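Local coordinates for tyrocidine synthase 2 (PDB 6TA8), which belongs to the nonribosomal peptide synthetases and is represented by a two-lobed condensation domain whose lobes each resemble the chloramphenicol acetyltransferase fold, at residues A[41-46]-A[417-422]; A[56-61]-A[132-137]; A[206-211]-A[360-365]; A[234-239]-A[381-386]; A[280-285]-A[300-305]. One frame throughout, in Å; residues are numbered along the deposited sequence.

Five contacts illustrate how a two-lobed condensation domain is held together within and between its lobes. Contacts 4 and 5 share one mixed sheet: strands 383-390 and 297-304 are neighbours, probably bonded from Ile383 O to Asn301 N at 2.7 Å, and the contact centres lie about 13 Å apart. Contact 1 reaches the same sheet through strand 421-428, with Leu421 O and Ser384 N 2.9 Å apart, while its helix comes from the other lobe. Contact 3 sits beside that helix, its centre about 19 Å from that of contact 1. Contact 2 belongs to the N-terminal lobe next to the HHxxxDG signature, about 27 Å from contact 5 between centres.

Contact 1. Residues A[41-46]-A[417-422]; sequences QKWFFA and RVFLLD
Across the seam between the two lobes of the condensation-domain fold, Trp43 on helix 39-46 of the N-terminal lobe meets Val418 and Phe419, which lie in the loop leading into strand 421-428 of the C-terminal lobe. The meeting is purely apolar and small, a surface contact rather than a core. Trp43 sends its ring out from the helix because CG stands anti to the backbone N (chi1 166°), and the benzo side of the indole then leads. Its CZ2 comes to 4.0 Å from Val418 CG1, and this methyl arrives at the edge of the indole, near the ring plane, with the two side chains running past one another in opposite directions. The same Trp43 CZ2 lies 4.5 Å from Phe419 CE2, a looser and oblique approach.

Val418 CG1 has a double role. Placed anti to its own backbone N (chi1 176°), it also lies over one face of the neighbouring Phe419 ring, toward the rim, and the same methyl thus touches both aromatic side chains. Phe419 in turn packs on Asn301 of strand 297-304, which ties the loop to the C-terminal sheet, and Asn47 also touches Val418. Arg417 NH1 ties the loop to Thr250 OG1 at strand 250-256, while within the loop Arg417 NH2 makes a weak hydrogen bond of 3.1 Å to Leu420 O.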
# COMPACT_ATOMS: atom_id res chain seq x y z
N GLN A 41 4.14 10.61 -4.55
CA GLN A 41 3.48 11.80 -4.02
C GLN A 41 3.02 12.72 -5.14
O GLN A 41 1.93 13.31 -5.06
CB GLN A 41 4.43 12.54 -3.08
CG GLN A 41 4.59 11.86 -1.72
CD GLN A 41 5.67 12.51 -0.88
OE1 GLN A 41 6.61 13.11 -1.40
NE2 GLN A 41 5.55 12.38 0.44
N LYS A 42 3.83 12.86 -6.20
CA LYS A 42 3.41 13.63 -7.36
C LYS A 42 2.20 13.00 -8.04
O LYS A 42 1.30 13.70 -8.51
CB LYS A 42 4.56 13.76 -8.36
CG LYS A 42 5.40 15.01 -8.20
CD LYS A 42 6.25 15.24 -9.44
CE LYS A 42 6.96 16.59 -9.40
NZ LYS A 42 8.05 16.61 -8.39
N TRP A 43 2.16 11.66 -8.10
CA TRP A 43 1.03 10.97 -8.71
C TRP A 43 -0.26 11.21 -7.94
O TRP A 43 -1.34 11.24 -8.54
CB TRP A 43 1.34 9.47 -8.80
CG TRP A 43 0.15 8.62 -9.10
CD1 TRP A 43 -0.33 8.28 -10.33
CD2 TRP A 43 -0.72 7.98 -8.15
NE1 TRP A 43 -1.43 7.47 -10.21
CE2 TRP A 43 -1.69 7.28 -8.88
CE3 TRP A 43 -0.76 7.94 -6.75
CZ2 TRP A 43 -2.70 6.54 -8.26
CZ3 TRP A 43 -1.76 7.21 -6.14
CH2 TRP A 43 -2.72 6.52 -6.89
N PHE A 44 -0.17 11.39 -6.62
CA PHE A 44 -1.37 11.64 -5.82
C PHE A 44 -1.97 13.00 -6.13
O PHE A 44 -3.20 13.13 -6.24
CB PHE A 44 -1.03 11.51 -4.34
CG PHE A 44 -2.15 11.95 -3.42
CD1 PHE A 44 -3.21 11.10 -3.15
CD2 PHE A 44 -2.12 13.20 -2.83
CE1 PHE A 44 -4.23 11.50 -2.30
CE2 PHE A 44 -3.14 13.61 -1.99
CZ PHE A 44 -4.20 12.76 -1.73
N PHE A 45 -1.13 14.03 -6.27
CA PHE A 45 -1.63 15.37 -6.54
C PHE A 45 -2.06 15.55 -7.99
O PHE A 45 -3.01 16.30 -8.26
CB PHE A 45 -0.57 16.41 -6.17
CG PHE A 45 -0.36 16.55 -4.69
CD1 PHE A 45 -1.32 17.15 -3.90
CD2 PHE A 45 0.80 16.08 -4.10
CE1 PHE A 45 -1.12 17.28 -2.54
CE2 PHE A 45 1.00 16.21 -2.74
CZ PHE A 45 0.04 16.81 -1.96
N ALA A 46 -1.39 14.88 -8.92
CA ALA A 46 -1.77 14.97 -10.33
C ALA A 46 -3.14 14.38 -10.59
O ALA A 46 -3.78 14.73 -11.59
CB ALA A 46 -0.72 14.28 -11.21
N ARG A 417 -12.20 7.03 -8.46
CA ARG A 417 -11.45 5.79 -8.61
C ARG A 417 -10.43 5.93 -9.74
O ARG A 417 -10.72 6.54 -10.77
CB ARG A 417 -12.39 4.62 -8.90
CG ARG A 417 -13.23 4.18 -7.71
CD ARG A 417 -14.18 3.06 -8.09
NE ARG A 417 -13.50 1.99 -8.82
CZ ARG A 417 -12.87 0.97 -8.25
NH1 ARG A 417 -12.83 0.88 -6.93
NH2 ARG A 417 -12.28 0.05 -8.99
N VAL A 418 -9.25 5.37 -9.53
CA VAL A 418 -8.17 5.45 -10.50
C VAL A 418 -8.07 4.18 -11.34
O VAL A 418 -7.87 4.25 -12.55
CB VAL A 418 -6.84 5.76 -9.79
CG1 VAL A 418 -5.68 5.75 -10.78
CG2 VAL A 418 -6.92 7.09 -9.07
N PHE A 419 -8.22 3.02 -10.71
CA PHE A 419 -8.09 1.74 -11.38
C PHE A 419 -9.44 1.06 -11.50
O PHE A 419 -10.29 1.17 -10.61
CB PHE A 419 -7.10 0.83 -10.64
CG PHE A 419 -5.70 1.34 -10.64
CD1 PHE A 419 -4.91 1.23 -11.78
CD2 PHE A 419 -5.16 1.95 -9.52
CE1 PHE A 419 -3.61 1.70 -11.79
CE2 PHE A 419 -3.86 2.42 -9.53
CZ PHE A 419 -3.09 2.30 -10.66
N LEU A 420 -9.64 0.35 -12.62
CA LEU A 420 -10.89 -0.37 -12.83
C LEU A 420 -11.05 -1.52 -11.84
O LEU A 420 -12.18 -1.84 -11.44
CB LEU A 420 -10.95 -0.89 -14.26
CG LEU A 420 -12.27 -1.47 -14.75
CD1 LEU A 420 -12.70 -0.77 -16.03
CD2 LEU A 420 -12.12 -2.96 -14.99
N LEU A 421 -9.95 -2.14 -11.43
CA LEU A 421 -9.97 -3.23 -10.46
C LEU A 421 -8.75 -3.12 -9.56
O LEU A 421 -7.62 -3.04 -10.06
CB LEU A 421 -9.99 -4.60 -11.16
CG LEU A 421 -11.23 -4.98 -11.96
CD1 LEU A 421 -11.00 -6.30 -12.69
CD2 LEU A 421 -12.46 -5.07 -11.06
N ASP A 422 -8.98 -3.13 -8.25
CA ASP A 422 -7.90 -3.14 -7.27
C ASP A 422 -7.87 -4.52 -6.62
O ASP A 422 -8.82 -4.91 -5.93
CB ASP A 422 -8.09 -2.05 -6.21
CG ASP A 422 -7.08 -2.15 -5.09
OD1 ASP A 422 -7.32 -1.57 -4.01
OD2 ASP A 422 -6.04 -2.82 -5.27

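Contact 2. Residues A[56-61]-A[132-137]; sequences NQAVML and QIQSSI
Two torsions bring Asn56 and Gln134 amide to amide: CG of Asn56 lies anti to its carbonyl carbon, beside the backbone N, and the Gln134 chain folds back at chi2 (-88°), which turns its end toward the strand. The two amide planes are then nearly coplanar, 14° apart. Asn56 ND2 grips the last turn of helix 122-134 at two oxygens. Its stronger bond, 2.9 Å to Gln134 O, reaches a lone pair in the carbonyl plane; the bond from ND2 to Gln134 OE1 is weak at 3.3 Å, though straighter (159°). Ile137 CD1 comes against the same amide, 3.5 Å from Asn56 CG. Ala58 CB lies 3.3 Å from Gln134 NE2, whose hydrogen bond goes to Thr407 O, beyond the short strand 401-402. Asn56 and Gln57 also touch His163 and His164 respectively, the histidine pair of the HHxxxDG signature. The buried amide pairing thus fixes a helix end onto the sheet of the N-terminal lobe, in the condensation-domain fold.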
# COMPACT_ATOMS: atom_id res chain seq x y z
N ASN A 56 -6.62 7.92 3.42
CA ASN A 56 -5.73 7.49 4.48
C ASN A 56 -5.56 5.97 4.48
O ASN A 56 -6.14 5.25 3.67
CB ASN A 56 -6.26 7.95 5.85
CG ASN A 56 -6.93 9.30 5.79
OD1 ASN A 56 -6.52 10.19 5.04
ND2 ASN A 56 -7.99 9.47 6.58
N GLN A 57 -4.72 5.51 5.41
CA GLN A 57 -4.63 4.12 5.81
C GLN A 57 -4.76 4.07 7.33
O GLN A 57 -4.25 4.95 8.03
CB GLN A 57 -3.30 3.48 5.37
CG GLN A 57 -3.24 3.11 3.90
CD GLN A 57 -1.94 2.44 3.52
OE1 GLN A 57 -0.94 2.56 4.23
NE2 GLN A 57 -1.94 1.73 2.39
N ALA A 58 -5.46 3.05 7.84
CA ALA A 58 -5.74 3.00 9.26
C ALA A 58 -5.78 1.55 9.73
O ALA A 58 -6.07 0.63 8.96
CB ALA A 58 -7.06 3.70 9.59
N VAL A 59 -5.48 1.37 11.02
CA VAL A 59 -5.59 0.07 11.68
C VAL A 59 -6.33 0.27 13.00
O VAL A 59 -6.26 1.33 13.63
CB VAL A 59 -4.21 -0.58 11.93
CG1 VAL A 59 -3.46 -0.78 10.62
CG2 VAL A 59 -3.37 0.25 12.90
N MET A 60 -7.07 -0.76 13.41
CA MET A 60 -7.82 -0.75 14.65
C MET A 60 -7.25 -1.82 15.57
O MET A 60 -7.30 -3.01 15.25
CB MET A 60 -9.31 -1.00 14.40
CG MET A 60 -10.18 -1.01 15.65
SD MET A 60 -10.57 0.64 16.26
CE MET A 60 -11.71 1.21 15.00
N LEU A 61 -6.68 -1.40 16.69
CA LEU A 61 -6.07 -2.30 17.65
C LEU A 61 -7.02 -2.58 18.81
O LEU A 61 -8.02 -1.88 19.01
CB LEU A 61 -4.75 -1.73 18.17
CG LEU A 61 -3.77 -1.26 17.09
CD1 LEU A 61 -2.52 -0.66 17.71
CD2 LEU A 61 -3.41 -2.42 16.16
N GLN A 132 -16.01 9.80 11.03
CA GLN A 132 -15.84 11.23 11.24
C GLN A 132 -14.38 11.58 11.49
O GLN A 132 -13.90 12.64 11.05
CB GLN A 132 -16.72 11.70 12.40
CG GLN A 132 -18.18 11.34 12.25
CD GLN A 132 -19.01 11.79 13.44
OE1 GLN A 132 -18.61 12.66 14.20
NE2 GLN A 132 -20.18 11.18 13.60
N ILE A 133 -13.66 10.72 12.20
CA ILE A 133 -12.24 10.95 12.43
C ILE A 133 -11.43 10.72 11.16
O ILE A 133 -10.41 11.37 10.93
CB ILE A 133 -11.75 10.07 13.60
CG1 ILE A 133 -12.52 10.43 14.88
CG2 ILE A 133 -10.25 10.24 13.82
CD1 ILE A 133 -12.31 9.46 16.02
N GLN A 134 -11.89 9.80 10.30
CA GLN A 134 -11.19 9.54 9.05
C GLN A 134 -11.25 10.74 8.10
O GLN A 134 -10.34 10.92 7.29
CB GLN A 134 -11.78 8.31 8.36
CG GLN A 134 -11.56 7.01 9.11
CD GLN A 134 -10.25 6.35 8.75
OE1 GLN A 134 -9.51 6.83 7.89
NE2 GLN A 134 -9.95 5.23 9.40
N SER A 135 -12.30 11.55 8.19
CA SER A 135 -12.54 12.63 7.25
C SER A 135 -12.17 14.00 7.81
O SER A 135 -12.51 15.02 7.20
CB SER A 135 -14.01 12.64 6.82
OG SER A 135 -14.86 12.97 7.90
N SER A 136 -11.48 14.05 8.95
CA SER A 136 -11.14 15.30 9.62
C SER A 136 -9.63 15.52 9.67
O SER A 136 -9.10 16.03 10.65
CB SER A 136 -11.74 15.34 11.02
OG SER A 136 -11.25 14.28 11.82
N ILE A 137 -8.93 15.14 8.61
CA ILE A 137 -7.49 15.32 8.53
C ILE A 137 -7.20 16.65 7.83
O ILE A 137 -7.68 16.89 6.72
CB ILE A 137 -6.81 14.15 7.79
CG1 ILE A 137 -6.79 12.91 8.68
CG2 ILE A 137 -5.40 14.53 7.36
CD1 ILE A 137 -5.96 11.77 8.12

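Contact 3. Residues A[206-211]-A[360-365]; sequences AQLQKY and YEILRT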
# COMPACT_ATOMS: atom_id res chain seq x y z
N ALA A 206 15.89 13.66 -1.39
CA ALA A 206 17.03 14.40 -1.92
C ALA A 206 17.93 13.49 -2.75
O ALA A 206 18.41 13.89 -3.82
CB ALA A 206 17.82 15.05 -0.79
N GLN A 207 18.19 12.27 -2.27
CA GLN A 207 18.98 11.33 -3.04
C GLN A 207 18.20 10.79 -4.23
O GLN A 207 18.80 10.38 -5.23
CB GLN A 207 19.45 10.18 -2.13
CG GLN A 207 20.24 9.09 -2.83
CD GLN A 207 21.39 9.63 -3.67
OE1 GLN A 207 22.12 10.52 -3.24
NE2 GLN A 207 21.54 9.08 -4.87
N LEU A 208 16.87 10.80 -4.15
CA LEU A 208 16.05 10.29 -5.25
C LEU A 208 16.18 11.16 -6.50
O LEU A 208 16.10 10.64 -7.62
CB LEU A 208 14.59 10.20 -4.82
CG LEU A 208 13.69 9.24 -5.60
CD1 LEU A 208 14.23 7.83 -5.56
CD2 LEU A 208 12.28 9.29 -5.04
N GLN A 209 16.40 12.46 -6.32
CA GLN A 209 16.57 13.34 -7.48
C GLN A 209 17.94 13.15 -8.11
O GLN A 209 18.09 13.22 -9.33
CB GLN A 209 16.35 14.79 -7.07
CG GLN A 209 16.49 15.79 -8.22
CD GLN A 209 15.49 15.54 -9.33
OE1 GLN A 209 14.30 15.33 -9.09
NE2 GLN A 209 15.97 15.58 -10.57
N LYS A 210 18.97 12.92 -7.29
CA LYS A 210 20.30 12.65 -7.82
C LYS A 210 20.32 11.34 -8.59
O LYS A 210 20.89 11.26 -9.69
CB LYS A 210 21.33 12.62 -6.69
CG LYS A 210 21.51 13.96 -5.98
CD LYS A 210 22.44 13.82 -4.79
CE LYS A 210 22.67 15.16 -4.11
NZ LYS A 210 23.51 15.02 -2.88
N TYR A 211 19.70 10.29 -8.04
CA TYR A 211 19.58 9.03 -8.76
C TYR A 211 18.69 9.17 -9.99
O TYR A 211 18.85 8.41 -10.95
CB TYR A 211 19.04 7.95 -7.82
CG TYR A 211 18.77 6.62 -8.49
CD1 TYR A 211 19.81 5.75 -8.80
CD2 TYR A 211 17.48 6.23 -8.81
CE1 TYR A 211 19.57 4.53 -9.41
CE2 TYR A 211 17.23 5.02 -9.42
CZ TYR A 211 18.28 4.17 -9.72
OH TYR A 211 18.03 2.96 -10.32
N TYR A 360 10.70 3.29 -13.18
CA TYR A 360 9.71 3.65 -14.19
C TYR A 360 9.17 5.05 -13.97
O TYR A 360 9.36 5.94 -14.80
CB TYR A 360 8.57 2.63 -14.21
CG TYR A 360 7.57 2.89 -15.31
CD1 TYR A 360 7.80 2.45 -16.60
CD2 TYR A 360 6.39 3.58 -15.06
CE1 TYR A 360 6.89 2.68 -17.62
CE2 TYR A 360 5.47 3.82 -16.07
CZ TYR A 360 5.73 3.37 -17.35
OH TYR A 360 4.83 3.60 -18.36
N GLU A 361 8.49 5.27 -12.84
CA GLU A 361 7.87 6.56 -12.58
C GLU A 361 8.88 7.63 -12.19
O GLU A 361 8.56 8.82 -12.25
CB GLU A 361 6.80 6.44 -11.50
CG GLU A 361 5.49 5.85 -12.01
CD GLU A 361 4.47 6.91 -12.36
OE1 GLU A 361 4.46 7.97 -11.70
OE2 GLU A 361 3.68 6.69 -13.30
N ILE A 362 10.10 7.24 -11.79
CA ILE A 362 11.16 8.22 -11.61
C ILE A 362 11.52 8.85 -12.95
O ILE A 362 11.86 10.04 -13.02
CB ILE A 362 12.39 7.57 -10.95
CG1 ILE A 362 12.01 6.96 -9.60
CG2 ILE A 362 13.50 8.59 -10.76
CD1 ILE A 362 13.19 6.34 -8.87
N LEU A 363 11.42 8.08 -14.04
CA LEU A 363 11.78 8.58 -15.36
C LEU A 363 10.74 9.55 -15.92
O LEU A 363 11.08 10.36 -16.79
CB LEU A 363 11.98 7.41 -16.33
CG LEU A 363 13.29 6.64 -16.22
CD1 LEU A 363 13.21 5.32 -16.98
CD2 LEU A 363 14.46 7.48 -16.74
N ARG A 364 9.50 9.49 -15.44
CA ARG A 364 8.44 10.36 -15.96
C ARG A 364 8.10 11.51 -15.02
O ARG A 364 7.32 12.38 -15.41
CB ARG A 364 7.17 9.55 -16.25
CG ARG A 364 6.58 8.85 -15.04
CD ARG A 364 5.19 8.30 -15.34
NE ARG A 364 4.23 9.36 -15.62
CZ ARG A 364 3.47 9.94 -14.69
NH1 ARG A 364 3.57 9.57 -13.42
NH2 ARG A 364 2.61 10.89 -15.03
N THR A 365 8.65 11.53 -13.81
CA THR A 365 8.32 12.56 -12.84
C THR A 365 9.52 13.35 -12.33
O THR A 365 9.35 14.49 -11.91
CB THR A 365 7.58 11.96 -11.63
OG1 THR A 365 8.28 10.79 -11.18
CG2 THR A 365 6.16 11.58 -12.01
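At the edge of the Tyr211 ring, near its plane, sits the terminal methyl of Ile362, with CD1 4.3 Å from Tyr211 CE2. A second flat group, the guanidinium of Arg364, takes Glu361 OE1 at its own edge, 5° out of plane, in a salt bridge within the weakly bonded helix 359-365. The tighter apolar touch is methyl to methyl: Leu208 CD1 lies 3.8 Å from Ile362 CD1, the two side chains crossing at a slant. Ile362 reaches both partners because its chain stretches straight out past CG1 (chi2 -178°), which carries CD1 to both Leu208 and Tyr211, three positions apart on helix 201-212. Pro39 of helix 39-46 packs on both Leu208 and Ile362. Gln209 NE2 adds a polar tie to Leu366 O, whereas Tyr360 turns to edge-to-face contacts with Trp224 and Phe377. The result is a buried packing of helix 201-212 on the weakly bonded helix 359-365, with Pro39 at the start of helix 39-46 joining them, at the lobe junction of the condensation domain.

Contact 4. Residues A[234-239]-A[381-386]; sequences AALPTD and PEISFN
Leu236, in the long loop between helix 221-229 and strand 250-256, packs where the chain enters strand 383-390, Glu382 just before it and Ile383 at its first residue, in the C-terminal lobe of the condensation-domain fold. The polar part is one weak hydrogen bond: Leu236 N points almost straight (170°) at Glu382 OE1, 3.4 Å away. The carboxylate arrives on an extended chain and its OE1 also lies 4.1 Å from Ala235 CA, against the loop backbone.

The apolar part is made by the branches. With CG anti to the backbone N (chi1 -168°), Leu236 reaches toward the sheet and crosses Ile383 at about a right angle. Trp292 of helix 277-293 and Tyr443 also touch the leucine, while Ile383 rests on Ile300 and Ile423 of the two flanking strands. Farther along the loop, Asp239 OD2 accepts a hydrogen bond from Glu444 N and is also hydrogen-bonded with Thr447 OG1, near the start of helix 445-466. The central touch is Leu236 CD1 against Ile383 CD1 at 3.5 Å, with Ile383 CG1 3.9 Å from that same Leu236 methyl.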
# COMPACT_ATOMS: atom_id res chain seq x y z
N ALA A 234 -5.65 -4.24 -24.98
CA ALA A 234 -6.99 -4.77 -25.14
C ALA A 234 -7.80 -4.34 -23.93
O ALA A 234 -7.57 -4.83 -22.82
CB ALA A 234 -6.98 -6.29 -25.29
N ALA A 235 -8.74 -3.42 -24.13
CA ALA A 235 -9.56 -2.92 -23.03
C ALA A 235 -10.34 -4.06 -22.38
O ALA A 235 -10.87 -4.94 -23.06
CB ALA A 235 -10.51 -1.84 -23.53
N LEU A 236 -10.39 -4.03 -21.05
CA LEU A 236 -11.04 -5.09 -20.29
C LEU A 236 -12.55 -4.86 -20.28
O LEU A 236 -12.99 -3.71 -20.13
CB LEU A 236 -10.46 -5.14 -18.86
CG LEU A 236 -10.77 -6.34 -17.96
CD1 LEU A 236 -9.77 -6.42 -16.81
CD2 LEU A 236 -12.15 -6.24 -17.42
N PRO A 237 -13.35 -5.90 -20.48
CA PRO A 237 -14.80 -5.70 -20.60
C PRO A 237 -15.45 -5.35 -19.26
O PRO A 237 -15.10 -5.90 -18.22
CB PRO A 237 -15.31 -7.05 -21.12
CG PRO A 237 -14.24 -8.04 -20.75
CD PRO A 237 -12.95 -7.27 -20.85
N THR A 238 -16.40 -4.42 -19.30
CA THR A 238 -17.21 -4.08 -18.14
C THR A 238 -18.68 -4.41 -18.41
O THR A 238 -19.13 -4.42 -19.56
CB THR A 238 -17.07 -2.60 -17.76
OG1 THR A 238 -17.62 -1.77 -18.80
CG2 THR A 238 -15.61 -2.24 -17.54
N ASP A 239 -19.42 -4.67 -17.33
CA ASP A 239 -20.85 -4.92 -17.49
C ASP A 239 -21.57 -3.66 -17.95
O ASP A 239 -22.50 -3.74 -18.77
CB ASP A 239 -21.45 -5.43 -16.18
CG ASP A 239 -21.00 -6.84 -15.83
OD1 ASP A 239 -20.80 -7.64 -16.76
OD2 ASP A 239 -20.84 -7.13 -14.63
N PRO A 381 -2.46 0.76 -17.41
CA PRO A 381 -3.04 -0.45 -16.81
C PRO A 381 -4.37 -0.14 -16.15
O PRO A 381 -4.56 0.93 -15.57
CB PRO A 381 -1.98 -0.88 -15.78
CG PRO A 381 -0.75 -0.09 -16.11
CD PRO A 381 -1.23 1.19 -16.72
N GLU A 382 -5.29 -1.09 -16.25
CA GLU A 382 -6.61 -0.97 -15.63
C GLU A 382 -6.78 -1.84 -14.40
O GLU A 382 -7.79 -1.71 -13.70
CB GLU A 382 -7.71 -1.29 -16.65
CG GLU A 382 -8.03 -0.14 -17.59
CD GLU A 382 -8.91 -0.56 -18.75
OE1 GLU A 382 -8.75 -1.69 -19.24
OE2 GLU A 382 -9.76 0.25 -19.17
N ILE A 383 -5.83 -2.73 -14.12
CA ILE A 383 -5.84 -3.56 -12.92
C ILE A 383 -4.63 -3.20 -12.08
O ILE A 383 -3.52 -3.04 -12.61
CB ILE A 383 -5.84 -5.07 -13.26
CG1 ILE A 383 -6.94 -5.39 -14.27
CG2 ILE A 383 -6.01 -5.90 -12.00
CD1 ILE A 383 -6.95 -6.84 -14.70
N SER A 384 -4.84 -3.08 -10.77
CA SER A 384 -3.77 -2.81 -9.82
C SER A 384 -3.62 -4.01 -8.89
O SER A 384 -4.61 -4.51 -8.36
CB SER A 384 -4.04 -1.54 -9.02
OG SER A 384 -2.98 -1.26 -8.12
N PHE A 385 -2.38 -4.46 -8.70
CA PHE A 385 -2.08 -5.57 -7.81
C PHE A 385 -1.09 -5.11 -6.74
O PHE A 385 -0.20 -4.30 -7.01
CB PHE A 385 -1.49 -6.76 -8.57
CG PHE A 385 -1.46 -8.03 -7.78
CD1 PHE A 385 -2.55 -8.88 -7.74
CD2 PHE A 385 -0.33 -8.38 -7.05
CE1 PHE A 385 -2.52 -10.05 -7.01
CE2 PHE A 385 -0.29 -9.55 -6.31
CZ PHE A 385 -1.39 -10.38 -6.29
N ASN A 386 -1.26 -5.63 -5.53
CA ASN A 386 -0.42 -5.27 -4.40
C ASN A 386 -0.44 -6.40 -3.39
O ASN A 386 -1.51 -6.75 -2.87
CB ASN A 386 -0.89 -3.96 -3.76
CG ASN A 386 -0.02 -3.54 -2.58
OD1 ASN A 386 1.14 -3.92 -2.49
ND2 ASN A 386 -0.59 -2.74 -1.68

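Contact 5. Residues A[280-285]-A[300-305]; sequences LLLTAL and INLEGH
Leu282 and Leu285, one turn apart on helix 277-293, each meet one residue of strand 297-304. Leu282 CD1 lies 4.2 Å from Leu302 CD1, the two leucines meeting at a slant, and Leu285 CD2 lies 4.3 Å from Ile300 CD1. These are ordinary van der Waals contacts between methyl ends. Ile300 and Leu302, two apart on an extended strand, both point toward the helix; Leu302 holds CG anti to its backbone N (chi1 -178°), whereas Leu282 has CG beside its own N.

In the next shell, Phe385 of the adjoining strand 383-390 touches both Leu285 and Leu302, and Leu350 of helix 339-351 packs on Leu282. The strand itself is held on its two flanks, Asn301 bonding by its backbone to Ile383 and Phe385, and Ile300 and Leu302 to Val329 and Tyr327. A helix packed on a mixed sheet in this way fits the two-layer alpha/beta sandwich that each condensation-domain lobe shares with chloramphenicol acetyltransferase.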
# COMPACT_ATOMS: atom_id res chain seq x y z
N LEU A 280 3.91 -16.63 -8.27
CA LEU A 280 2.76 -17.53 -8.33
C LEU A 280 1.44 -16.76 -8.33
O LEU A 280 0.48 -17.18 -8.98
CB LEU A 280 2.80 -18.51 -7.15
CG LEU A 280 4.10 -19.30 -7.00
CD1 LEU A 280 4.04 -20.21 -5.78
CD2 LEU A 280 4.39 -20.11 -8.26
N LEU A 281 1.38 -15.64 -7.61
CA LEU A 281 0.14 -14.87 -7.54
C LEU A 281 -0.17 -14.18 -8.86
O LEU A 281 -1.35 -14.04 -9.22
CB LEU A 281 0.21 -13.84 -6.41
CG LEU A 281 0.18 -14.40 -4.99
CD1 LEU A 281 0.15 -13.26 -3.97
CD2 LEU A 281 -1.00 -15.33 -4.80
N LEU A 282 0.85 -13.76 -9.60
CA LEU A 282 0.62 -13.10 -10.88
C LEU A 282 0.37 -14.11 -12.00
O LEU A 282 -0.32 -13.78 -12.97
CB LEU A 282 1.80 -12.20 -11.24
CG LEU A 282 1.93 -10.91 -10.43
CD1 LEU A 282 3.07 -10.05 -10.96
CD2 LEU A 282 0.62 -10.13 -10.45
N THR A 283 0.92 -15.32 -11.88
CA THR A 283 0.65 -16.35 -12.88
C THR A 283 -0.81 -16.78 -12.84
O THR A 283 -1.48 -16.84 -13.88
CB THR A 283 1.58 -17.55 -12.65
OG1 THR A 283 2.94 -17.12 -12.71
CG2 THR A 283 1.34 -18.61 -13.71
N ALA A 284 -1.32 -17.09 -11.64
CA ALA A 284 -2.73 -17.43 -11.50
C ALA A 284 -3.64 -16.25 -11.83
O ALA A 284 -4.80 -16.46 -12.19
CB ALA A 284 -3.01 -17.92 -10.08
N LEU A 285 -3.14 -15.02 -11.70
CA LEU A 285 -3.95 -13.85 -12.05
C LEU A 285 -4.11 -13.72 -13.56
O LEU A 285 -5.20 -13.40 -14.05
CB LEU A 285 -3.32 -12.59 -11.47
CG LEU A 285 -4.04 -11.27 -11.78
CD1 LEU A 285 -5.47 -11.31 -11.27
CD2 LEU A 285 -3.28 -10.09 -11.19
N ILE A 300 -0.85 -5.02 -15.91
CA ILE A 300 -1.17 -4.87 -14.50
C ILE A 300 -0.31 -3.76 -13.92
O ILE A 300 0.87 -3.62 -14.28
CB ILE A 300 -0.95 -6.19 -13.73
CG1 ILE A 300 -1.63 -7.35 -14.46
CG2 ILE A 300 -1.47 -6.08 -12.30
CD1 ILE A 300 -3.14 -7.30 -14.41
N ASN A 301 -0.90 -2.97 -13.02
CA ASN A 301 -0.17 -1.93 -12.29
C ASN A 301 0.27 -2.51 -10.96
O ASN A 301 -0.43 -2.42 -9.95
CB ASN A 301 -1.05 -0.69 -12.11
CG ASN A 301 -0.29 0.48 -11.52
OD1 ASN A 301 0.15 0.44 -10.37
ND2 ASN A 301 -0.14 1.55 -12.30
N LEU A 302 1.44 -3.13 -10.95
CA LEU A 302 1.95 -3.78 -9.75
C LEU A 302 2.69 -2.77 -8.88
O LEU A 302 3.41 -1.90 -9.38
CB LEU A 302 2.87 -4.94 -10.12
CG LEU A 302 3.44 -5.76 -8.97
CD1 LEU A 302 2.42 -6.76 -8.45
CD2 LEU A 302 4.70 -6.48 -9.39
N GLU A 303 2.51 -2.90 -7.57
CA GLU A 303 3.12 -1.99 -6.60
C GLU A 303 4.21 -2.72 -5.82
O GLU A 303 4.01 -3.85 -5.38
CB GLU A 303 2.07 -1.43 -5.65
CG GLU A 303 0.94 -0.69 -6.34
CD GLU A 303 -0.03 -0.04 -5.36
OE1 GLU A 303 0.02 -0.39 -4.16
OE2 GLU A 303 -0.83 0.81 -5.79
N GLY A 304 5.35 -2.05 -5.65
CA GLY A 304 6.46 -2.58 -4.89
C GLY A 304 6.77 -1.70 -3.69
O GLY A 304 6.27 -0.58 -3.56
N HIS A 305 7.62 -2.23 -2.81
CA HIS A 305 7.98 -1.50 -1.59
C HIS A 305 8.69 -0.20 -1.91
O HIS A 305 8.54 0.79 -1.18
CB HIS A 305 8.84 -2.38 -0.68
CG HIS A 305 8.10 -3.51 -0.05
ND1 HIS A 305 8.67 -4.33 0.91
CD2 HIS A 305 6.84 -3.97 -0.23
CE1 HIS A 305 7.79 -5.24 1.28
NE2 HIS A 305 6.67 -5.04 0.61